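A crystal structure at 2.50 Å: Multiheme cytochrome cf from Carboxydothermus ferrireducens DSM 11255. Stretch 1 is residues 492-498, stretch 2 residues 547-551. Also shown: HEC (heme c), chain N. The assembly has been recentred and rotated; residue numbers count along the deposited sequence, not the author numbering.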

ATOM      1  N   GLU A 492      -6.822  17.055  -2.612  1.00 48.35           N
ATOM      2  CA  GLU A 492      -6.041  18.275  -2.721  1.00 45.03           C
ATOM      3  C   GLU A 492      -5.667  18.749  -1.316  1.00 36.80           C
ATOM      4  O   GLU A 492      -6.492  18.670  -0.399  1.00 44.98           O
ATOM      5  CB  GLU A 492      -6.834  19.349  -3.466  1.00 44.32           C
ATOM      6  CG  GLU A 492      -6.021  20.547  -3.934  1.00 56.31           C
ATOM      7  N   PRO A 493      -4.426  19.207  -1.104  1.00 39.79           N
ATOM      8  CA  PRO A 493      -3.961  19.484   0.272  1.00 36.31           C
ATOM      9  C   PRO A 493      -4.903  20.320   1.127  1.00 39.47           C
ATOM     10  O   PRO A 493      -5.195  19.930   2.265  1.00 56.82           O
ATOM     11  CB  PRO A 493      -2.624  20.192   0.034  1.00 34.98           C
ATOM     12  CG  PRO A 493      -2.131  19.599  -1.239  1.00 28.66           C
ATOM     13  CD  PRO A 493      -3.348  19.368  -2.095  1.00 37.32           C
ATOM     14  N   ASN A 494      -5.382  21.461   0.621  1.00 40.86           N
ATOM     15  CA  ASN A 494      -6.307  22.279   1.398  1.00 44.79           C
ATOM     16  C   ASN A 494      -7.555  21.486   1.764  1.00 44.93           C
ATOM     17  O   ASN A 494      -7.938  21.413   2.936  1.00 45.31           O
ATOM     18  CB  ASN A 494      -6.684  23.548   0.632  1.00 27.59           C
ATOM     19  CG  ASN A 494      -5.630  24.635   0.741  1.00 37.66           C
ATOM     20  OD1 ASN A 494      -4.669  24.513   1.500  1.00 43.92           O
ATOM     21  ND2 ASN A 494      -5.817  25.715  -0.009  1.00 42.82           N
ATOM     22  N   GLU A 495      -8.181  20.849   0.771  1.00 40.09           N
ATOM     23  CA  GLU A 495      -9.381  20.060   1.026  1.00 38.89           C
ATOM     24  C   GLU A 495      -9.121  18.941   2.026  1.00 44.85           C
ATOM     25  O   GLU A 495     -10.035  18.537   2.755  1.00 58.90           O
ATOM     26  CB  GLU A 495      -9.914  19.488  -0.285  1.00 40.00           C
ATOM     27  N   LEU A 496      -7.890  18.429   2.078  1.00 46.82           N
ATOM     28  CA  LEU A 496      -7.556  17.396   3.053  1.00 40.52           C
ATOM     29  C   LEU A 496      -7.610  17.944   4.475  1.00 39.60           C
ATOM     30  O   LEU A 496      -8.250  17.353   5.353  1.00 45.13           O
ATOM     31  CB  LEU A 496      -6.172  16.819   2.752  1.00 42.38           C
ATOM     32  CG  LEU A 496      -5.663  15.750   3.720  1.00 44.56           C
ATOM     33  CD1 LEU A 496      -6.195  14.378   3.333  1.00 57.55           C
ATOM     34  CD2 LEU A 496      -4.146  15.762   3.765  1.00 41.15           C
ATOM     35  N   CYS A 497      -6.937  19.071   4.722  1.00 42.34           N
ATOM     36  CA  CYS A 497      -6.973  19.679   6.048  1.00 43.27           C
ATOM     37  C   CYS A 497      -8.371  20.174   6.394  1.00 47.30           C
ATOM     38  O   CYS A 497      -8.846  19.977   7.517  1.00 51.13           O
ATOM     39  CB  CYS A 497      -5.976  20.835   6.122  1.00 47.83           C
ATOM     40  SG  CYS A 497      -4.362  20.473   5.392  1.00 44.87           S
ATOM     41  N   MET A 498      -9.051  20.809   5.437  1.00 44.68           N
ATOM     42  CA  MET A 498     -10.320  21.455   5.737  1.00 46.90           C
ATOM     43  C   MET A 498     -11.448  20.457   5.971  1.00 50.64           C
ATOM     44  O   MET A 498     -12.496  20.847   6.493  1.00 69.30           O
ATOM     45  CB  MET A 498     -10.694  22.418   4.608  1.00 52.45           C
ATOM     46  CG  MET A 498      -9.671  23.523   4.367  1.00 43.34           C
ATOM     47  SD  MET A 498     -10.220  24.776   3.193  1.00 59.04           S
ATOM     48  CE  MET A 498     -10.796  23.745   1.849  1.00 52.83           C
ATOM     49  N   ALA A 547      -1.308  31.340   0.130  1.00 41.56           N
ATOM     50  CA  ALA A 547      -0.724  30.232   0.867  1.00 37.86           C
ATOM     51  C   ALA A 547      -1.727  29.092   0.998  1.00 42.90           C
ATOM     52  O   ALA A 547      -2.944  29.297   0.983  1.00 43.00           O
ATOM     53  CB  ALA A 547      -0.279  30.677   2.259  1.00 31.55           C
ATOM     54  N   GLU A 548      -1.202  27.879   1.116  1.00 40.35           N
ATOM     55  CA  GLU A 548      -1.998  26.735   1.526  1.00 46.73           C
ATOM     56  C   GLU A 548      -1.727  26.440   2.993  1.00 36.27           C
ATOM     57  O   GLU A 548      -0.758  26.933   3.576  1.00 34.58           O
ATOM     58  CB  GLU A 548      -1.678  25.501   0.681  1.00 55.17           C
ATOM     59  CG  GLU A 548      -1.970  25.655  -0.800  1.00 59.54           C
ATOM     60  CD  GLU A 548      -1.737  24.369  -1.563  1.00 70.92           C
ATOM     61  OE1 GLU A 548      -2.728  23.663  -1.850  1.00 80.64           O
ATOM     62  OE2 GLU A 548      -0.561  24.052  -1.845  1.00 54.03           O
ATOM     63  N   CYS A 549      -2.602  25.620   3.583  1.00 31.44           N
ATOM     64  CA  CYS A 549      -2.368  25.144   4.941  1.00 34.68           C
ATOM     65  C   CYS A 549      -0.968  24.564   5.071  1.00 38.68           C
ATOM     66  O   CYS A 549      -0.244  24.864   6.027  1.00 36.68           O
ATOM     67  CB  CYS A 549      -3.410  24.095   5.335  1.00 34.26           C
ATOM     68  SG  CYS A 549      -5.098  24.470   4.845  1.00 46.25           S
ATOM     69  N   VAL A 550      -0.562  23.745   4.098  1.00 36.41           N
ATOM     70  CA  VAL A 550       0.729  23.082   4.147  1.00 33.09           C
ATOM     71  C   VAL A 550       1.895  24.052   3.998  1.00 30.64           C
ATOM     72  O   VAL A 550       3.014  23.729   4.414  1.00 32.10           O
ATOM     73  CB  VAL A 550       0.784  21.996   3.056  1.00 35.56           C
ATOM     74  CG1 VAL A 550      -0.215  20.893   3.344  1.00 33.80           C
ATOM     75  CG2 VAL A 550       0.506  22.610   1.686  1.00 23.11           C
ATOM     76  N   THR A 551       1.669  25.235   3.421  1.00 32.07           N
ATOM     77  CA  THR A 551       2.757  26.195   3.268  1.00 30.13           C
ATOM     78  C   THR A 551       3.343  26.565   4.624  1.00 32.37           C
ATOM     79  O   THR A 551       4.567  26.601   4.798  1.00 36.56           O
ATOM     80  CB  THR A 551       2.261  27.449   2.543  1.00 28.70           C
ATOM     81  OG1 THR A 551       1.507  27.073   1.382  1.00 35.19           O
ATOM     82  CG2 THR A 551       3.432  28.332   2.100  1.00 26.19           C
TER
HETATM   83 FE   HEC N 710      -2.810  27.384  10.563  1.00 38.49          FE
HETATM   84  CHA HEC N 710      -2.597  27.556  13.961  1.00 36.40           C
HETATM   85  CHB HEC N 710      -5.060  24.727  10.875  1.00 33.47           C
HETATM   86  CHC HEC N 710      -3.368  27.438   7.221  1.00 27.89           C
HETATM   87  CHD HEC N 710      -0.270  29.718  10.197  1.00 33.74           C
HETATM   88  NA  HEC N 710      -3.663  26.329  12.099  1.00 34.95           N
HETATM   89  C1A HEC N 710      -3.417  26.575  13.436  1.00 44.47           C
HETATM   90  C2A HEC N 710      -4.183  25.616  14.208  1.00 48.90           C
HETATM   91  C3A HEC N 710      -4.856  24.834  13.362  1.00 41.85           C
HETATM   92  C4A HEC N 710      -4.545  25.268  12.023  1.00 39.25           C
HETATM   93  CMA HEC N 710      -5.787  23.671  13.761  1.00 52.55           C
HETATM   94  CAA HEC N 710      -4.207  25.522  15.743  1.00 54.91           C
HETATM   95  CBA HEC N 710      -2.933  24.800  16.130  1.00 74.12           C
HETATM   96  CGA HEC N 710      -2.629  25.069  17.572  1.00 93.18           C
HETATM   97  O1A HEC N 710      -1.480  25.484  17.870  1.00100.19           O
HETATM   98  O2A HEC N 710      -3.533  24.867  18.422  1.00 96.08           O
HETATM   99  NB  HEC N 710      -3.979  26.261   9.285  1.00 31.73           N
HETATM  100  C1B HEC N 710      -4.902  25.288   9.629  1.00 33.83           C
HETATM  101  C2B HEC N 710      -5.679  24.963   8.452  1.00 34.67           C
HETATM  102  C3B HEC N 710      -5.204  25.705   7.428  1.00 36.01           C
HETATM  103  C4B HEC N 710      -4.126  26.539   7.941  1.00 34.57           C
HETATM  104  CMB HEC N 710      -6.800  23.896   8.421  1.00 47.56           C
HETATM  105  CAB HEC N 710      -5.703  25.708   5.961  1.00 42.78           C
HETATM  106  CBB HEC N 710      -7.175  26.171   5.870  1.00 44.19           C
HETATM  107  NC  HEC N 710      -1.947  28.370   9.017  1.00 32.99           N
HETATM  108  C1C HEC N 710      -2.354  28.244   7.701  1.00 27.64           C
HETATM  109  C2C HEC N 710      -1.540  29.125   6.886  1.00 36.28           C
HETATM  110  C3C HEC N 710      -0.702  29.795   7.703  1.00 36.52           C
HETATM  111  C4C HEC N 710      -0.933  29.312   9.057  1.00 35.45           C
HETATM  112  CMC HEC N 710      -1.713  29.318   5.361  1.00 35.73           C
HETATM  113  CAC HEC N 710       0.364  30.854   7.307  1.00 41.20           C
HETATM  114  CBC HEC N 710      -0.293  32.114   6.701  1.00 37.27           C
HETATM  115  ND  HEC N 710      -1.610  28.474  11.876  1.00 35.31           N
HETATM  116  C1D HEC N 710      -0.630  29.388  11.490  1.00 40.27           C
HETATM  117  C2D HEC N 710      -0.041  29.949  12.681  1.00 41.63           C
HETATM  118  C3D HEC N 710      -0.755  29.278  13.862  1.00 42.08           C
HETATM  119  C4D HEC N 710      -1.724  28.378  13.266  1.00 43.49           C
HETATM  120  CMD HEC N 710       1.084  31.000  12.749  1.00 49.57           C
HETATM  121  CAD HEC N 710      -0.484  29.540  15.360  1.00 49.83           C
HETATM  122  CBD HEC N 710      -0.008  28.239  15.998  1.00 60.36           C
HETATM  123  CGD HEC N 710       1.277  28.460  16.756  1.00 73.95           C
HETATM  124  O1D HEC N 710       2.232  27.660  16.555  1.00 69.70           O
HETATM  125  O2D HEC N 710       1.352  29.433  17.556  1.00 76.66           O
HETATM  126  O   HOH W   1      -2.943  22.595   2.617  1.00 39.26           O
HETATM  127  O   HOH W   2      -4.696  28.250  -0.949  1.00 52.85           O

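The contact between the two stretches is small, burying 308 Å² in total, and combines one direct hydrogen bond with water bridges, apolar packing and a shared heme environment. It joins the first turns of the helix that starts at Pro493 to the segment leading into a second helix.

Ala547 does not touch stretch 1 directly but is linked to it through solvent. Its carbonyl O accepts a hydrogen bond from water 2 (2.8 Å), which in turn accepts one from Asn494 ND2 (2.9 Å). The methyl group of Ala547 lies near the heme, with CB 3.7 Å from HEC CMC.

Glu548 directs its CA-to-CB bond toward stretch 1, and its m, t side chain runs toward the start of the helix at Pro493. The aliphatic part meets the amide of Asn494, with CB 3.3 Å from Asn494 OD1, while the carboxylate oxygen OE1 approaches Pro493 CB at 4.0 Å. Its backbone is held in place from within the stretch: Glu548 N donates to Thr551 OG1 (2.8 Å), and Thr551 N donates to Glu548 O (3.0 Å), so the threonine secures the turn without reaching stretch 1.

Cys549 is the centre of the contact. Its backbone N donates to Asn494 OD1 at 3.1 Å with a nearly straight geometry of 160°. The CA-to-CB bond of Asn494 points sideways, but the m rotamer brings the end of its side chain nearer, and the short amide offers both an acceptor to this backbone and a donor to water 2. The Cys549 side chain is buried and bonded covalently to the heme, SG to HEC CAB at 1.8 Å, as expected of a c-type cytochrome. Its CB also packs on Cys497 SG (3.7 Å). Cys497 is itself covalently attached to a group elsewhere in the structure, and its CB lies 3.9 Å from HEC CMB, so this heme borders both stretches.

Val550 closes the interface: this buried residue makes an apolar contact, its CG1 lying 4.2 Å from CB of the partly exposed Pro493. In both residues the CA-to-CB bond points toward the other stretch, and the compact proline ring suits the first turn of a helix, where its lack of an amide hydrogen costs no helical hydrogen bond. The backbone of Val550 adds a second bridge: its N donates to water 1 (3.0 Å), which donates to Asn494 OD1 (2.8 Å). This oxygen therefore serves two consecutive residues of stretch 2, Cys549 directly and Val550 through water.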